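Local coordinates for protein ubiquitin-conjugating enzyme (Plasmodium vivax, PDB 2FO3) that probably acts as an E2 ubiquitin-conjugating enzyme, carrying activated ubiquitin as a thioester and passing it on toward protein substrates, at residues 48-52 / 53-57. Numbering follows the deposited sequence.
Sequences TIYAN and EVYKL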
ATOM      1  N   THR A  48      10.259  11.692  10.785  1.00 45.58           N
ATOM      2  CA  THR A  48       9.171  10.874  11.326  1.00 43.51           C
ATOM      3  C   THR A  48       9.850   9.819  12.195  1.00 42.74           C
ATOM      4  O   THR A  48      11.065   9.622  12.088  1.00 40.13           O
ATOM      5  CB  THR A  48       8.277  10.208  10.222  1.00 42.30           C
ATOM      6  OG1 THR A  48       8.991   9.150   9.561  1.00 39.62           O
ATOM      7  CG2 THR A  48       7.797  11.238   9.197  1.00 42.32           C
ATOM      8  N   ILE A  49       9.080   9.143  13.049  1.00 44.45           N
ATOM      9  CA  ILE A  49       9.649   8.132  13.952  1.00 46.91           C
ATOM     10  C   ILE A  49      10.141   6.849  13.234  1.00 46.46           C
ATOM     11  O   ILE A  49      10.830   6.014  13.837  1.00 47.67           O
ATOM     12  CB  ILE A  49       8.694   7.785  15.144  1.00 47.08           C
ATOM     13  CG1 ILE A  49       7.425   7.076  14.663  1.00 46.98           C
ATOM     14  CG2 ILE A  49       8.378   9.046  15.977  1.00 47.26           C
ATOM     15  CD1 ILE A  49       6.555   6.486  15.817  1.00 48.87           C
ATOM     16  N   TYR A  50       9.798   6.700  11.956  1.00 42.73           N
ATOM     17  CA  TYR A  50      10.228   5.531  11.177  1.00 39.38           C
ATOM     18  C   TYR A  50      11.389   5.850  10.232  1.00 39.00           C
ATOM     19  O   TYR A  50      11.723   5.045   9.361  1.00 35.32           O
ATOM     20  CB  TYR A  50       9.046   4.962  10.381  1.00 37.44           C
ATOM     21  CG  TYR A  50       7.874   4.645  11.248  1.00 37.63           C
ATOM     22  CD1 TYR A  50       7.875   3.508  12.068  1.00 36.25           C
ATOM     23  CD2 TYR A  50       6.774   5.501  11.294  1.00 36.87           C
ATOM     24  CE1 TYR A  50       6.781   3.217  12.897  1.00 35.07           C
ATOM     25  CE2 TYR A  50       5.683   5.227  12.116  1.00 37.89           C
ATOM     26  CZ  TYR A  50       5.694   4.089  12.915  1.00 36.37           C
ATOM     27  OH  TYR A  50       4.624   3.837  13.723  1.00 36.32           O
ATOM     28  N   ALA A  51      11.982   7.026  10.404  1.00 40.53           N
ATOM     29  CA  ALA A  51      13.087   7.510   9.548  1.00 42.53           C
ATOM     30  C   ALA A  51      14.121   6.442   9.198  1.00 41.97           C
ATOM     31  O   ALA A  51      14.674   5.788  10.089  1.00 41.92           O
ATOM     32  CB  ALA A  51      13.776   8.735  10.193  1.00 44.90           C
ATOM     33  N   ASN A  52      14.346   6.260   7.889  1.00 40.26           N
ATOM     34  CA  ASN A  52      15.362   5.345   7.351  1.00 43.59           C
ATOM     35  C   ASN A  52      15.080   3.848   7.527  1.00 44.15           C
ATOM     36  O   ASN A  52      15.836   3.021   7.035  1.00 46.71           O
ATOM     37  CB  ASN A  52      16.758   5.699   7.908  1.00 44.18           C
ATOM     38  CG  ASN A  52      17.299   6.988   7.337  1.00 45.83           C
ATOM     39  OD1 ASN A  52      17.404   7.994   8.041  1.00 45.76           O
ATOM     40  ND2 ASN A  52      17.629   6.972   6.047  1.00 44.04           N
ATOM     41  N   GLU A  53      13.997   3.508   8.225  1.00 41.54           N
ATOM     42  CA  GLU A  53      13.600   2.109   8.389  1.00 40.66           C
ATOM     43  C   GLU A  53      12.859   1.631   7.129  1.00 36.98           C
ATOM     44  O   GLU A  53      12.073   2.372   6.553  1.00 38.82           O
ATOM     45  CB  GLU A  53      12.734   1.930   9.652  1.00 41.50           C
ATOM     46  CG  GLU A  53      13.390   2.471  10.945  1.00 42.38           C
ATOM     47  CD  GLU A  53      12.546   2.272  12.186  1.00 44.05           C
ATOM     48  OE1 GLU A  53      11.306   2.165  12.084  1.00 43.74           O
ATOM     49  OE2 GLU A  53      13.129   2.229  13.287  1.00 47.37           O
ATOM     50  N   VAL A  54      13.103   0.391   6.714  1.00 33.29           N
ATOM     51  CA  VAL A  54      12.477  -0.131   5.507  1.00 34.72           C
ATOM     52  C   VAL A  54      11.267  -0.948   5.875  1.00 35.86           C
ATOM     53  O   VAL A  54      11.350  -1.817   6.748  1.00 34.59           O
ATOM     54  CB  VAL A  54      13.472  -0.963   4.652  1.00 35.03           C
ATOM     55  CG1 VAL A  54      12.765  -1.692   3.484  1.00 31.05           C
ATOM     56  CG2 VAL A  54      14.606  -0.068   4.141  1.00 34.84           C
ATOM     57  N   TYR A  55      10.130  -0.635   5.237  1.00 30.60           N
ATOM     58  CA  TYR A  55       8.913  -1.429   5.379  1.00 32.54           C
ATOM     59  C   TYR A  55       8.375  -1.819   4.015  1.00 30.25           C
ATOM     60  O   TYR A  55       8.506  -1.074   3.037  1.00 33.28           O
ATOM     61  CB  TYR A  55       7.851  -0.696   6.250  1.00 31.92           C
ATOM     62  CG  TYR A  55       8.369  -0.425   7.636  1.00 34.78           C
ATOM     63  CD1 TYR A  55       8.430  -1.454   8.593  1.00 35.44           C
ATOM     64  CD2 TYR A  55       8.861   0.839   7.989  1.00 34.68           C
ATOM     65  CE1 TYR A  55       8.953  -1.217   9.872  1.00 35.89           C
ATOM     66  CE2 TYR A  55       9.374   1.084   9.264  1.00 34.73           C
ATOM     67  CZ  TYR A  55       9.421   0.049  10.189  1.00 35.03           C
ATOM     68  OH  TYR A  55       9.914   0.279  11.426  1.00 36.88           O
ATOM     69  N   LYS A  56       7.781  -2.996   3.946  1.00 29.42           N
ATOM     70  CA  LYS A  56       7.247  -3.515   2.704  1.00 27.14           C
ATOM     71  C   LYS A  56       5.767  -3.798   2.840  1.00 29.88           C
ATOM     72  O   LYS A  56       5.332  -4.461   3.767  1.00 29.68           O
ATOM     73  CB  LYS A  56       8.020  -4.741   2.210  1.00 32.76           C
ATOM     74  CG  LYS A  56       9.337  -4.330   1.552  1.00 36.50           C
ATOM     75  CD  LYS A  56      10.073  -5.469   0.939  1.00 39.64           C
ATOM     76  CE  LYS A  56      11.317  -4.933   0.212  1.00 42.17           C
ATOM     77  NZ  LYS A  56      12.207  -6.016  -0.262  1.00 43.47           N
ATOM     78  N   LEU A  57       5.012  -3.288   1.888  1.00 24.43           N
ATOM     79  CA  LEU A  57       3.558  -3.395   1.878  1.00 27.38           C
ATOM     80  C   LEU A  57       3.149  -4.343   0.754  1.00 25.52           C
ATOM     81  O   LEU A  57       3.479  -4.120  -0.450  1.00 28.06           O
ATOM     82  CB  LEU A  57       3.006  -1.984   1.620  1.00 30.90           C
ATOM     83  CG  LEU A  57       1.703  -1.378   2.086  1.00 36.66           C
ATOM     84  CD1 LEU A  57       1.469  -1.523   3.596  1.00 33.02           C
ATOM     85  CD2 LEU A  57       1.703   0.118   1.686  1.00 34.15           C
TER
HETATM   86  O   HOH W   1      13.557   4.796  13.927  1.00 50.28           O
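In Y50, E53 and Y55 alike, CG lies beside the backbone N and anti to the carbonyl carbon (chi1 -54° in E53). In E53 the chain then runs on extended (chi2 -179°), which carries its carboxylate back over the turn to Y50. OE1 of E53 comes to 3.7 Å from CD1 of Y50, at the edge of that ring and near its plane, and the Y55 hydroxyl approaches the same edge. The two tyrosine rings are almost perpendicular, with planes at 89° and centroids 5.9 Å apart; CE2 of Y55 lies 4.0 Å from CD1 of Y50. The Y55 OH donates to E53 OE1, which sits in the plane of the Y55 ring, at a modelled 2.4 Å, a doubtful length. Residues 50-53 form a type II beta turn, closed by E53 N donating to Y50 O at 3.0 Å and overlapping, at Y50 and A51, a type I turn from T48 to A51. The loop links antiparallel strands 37-43 and 54-60 of the UBC domain, the part of the longer protein in this chain; the backbones of N52 and E53 also hydrogen-bond with that of G44. A water donates to I49 O at 3.0 Å and, in a weak bond, to E53 OE2. At the far end of the buried Y50 ring, its hydroxyl is hydrogen-bonded to the carbonyl of K80, while the side chain also touches L116 of helix 105-116.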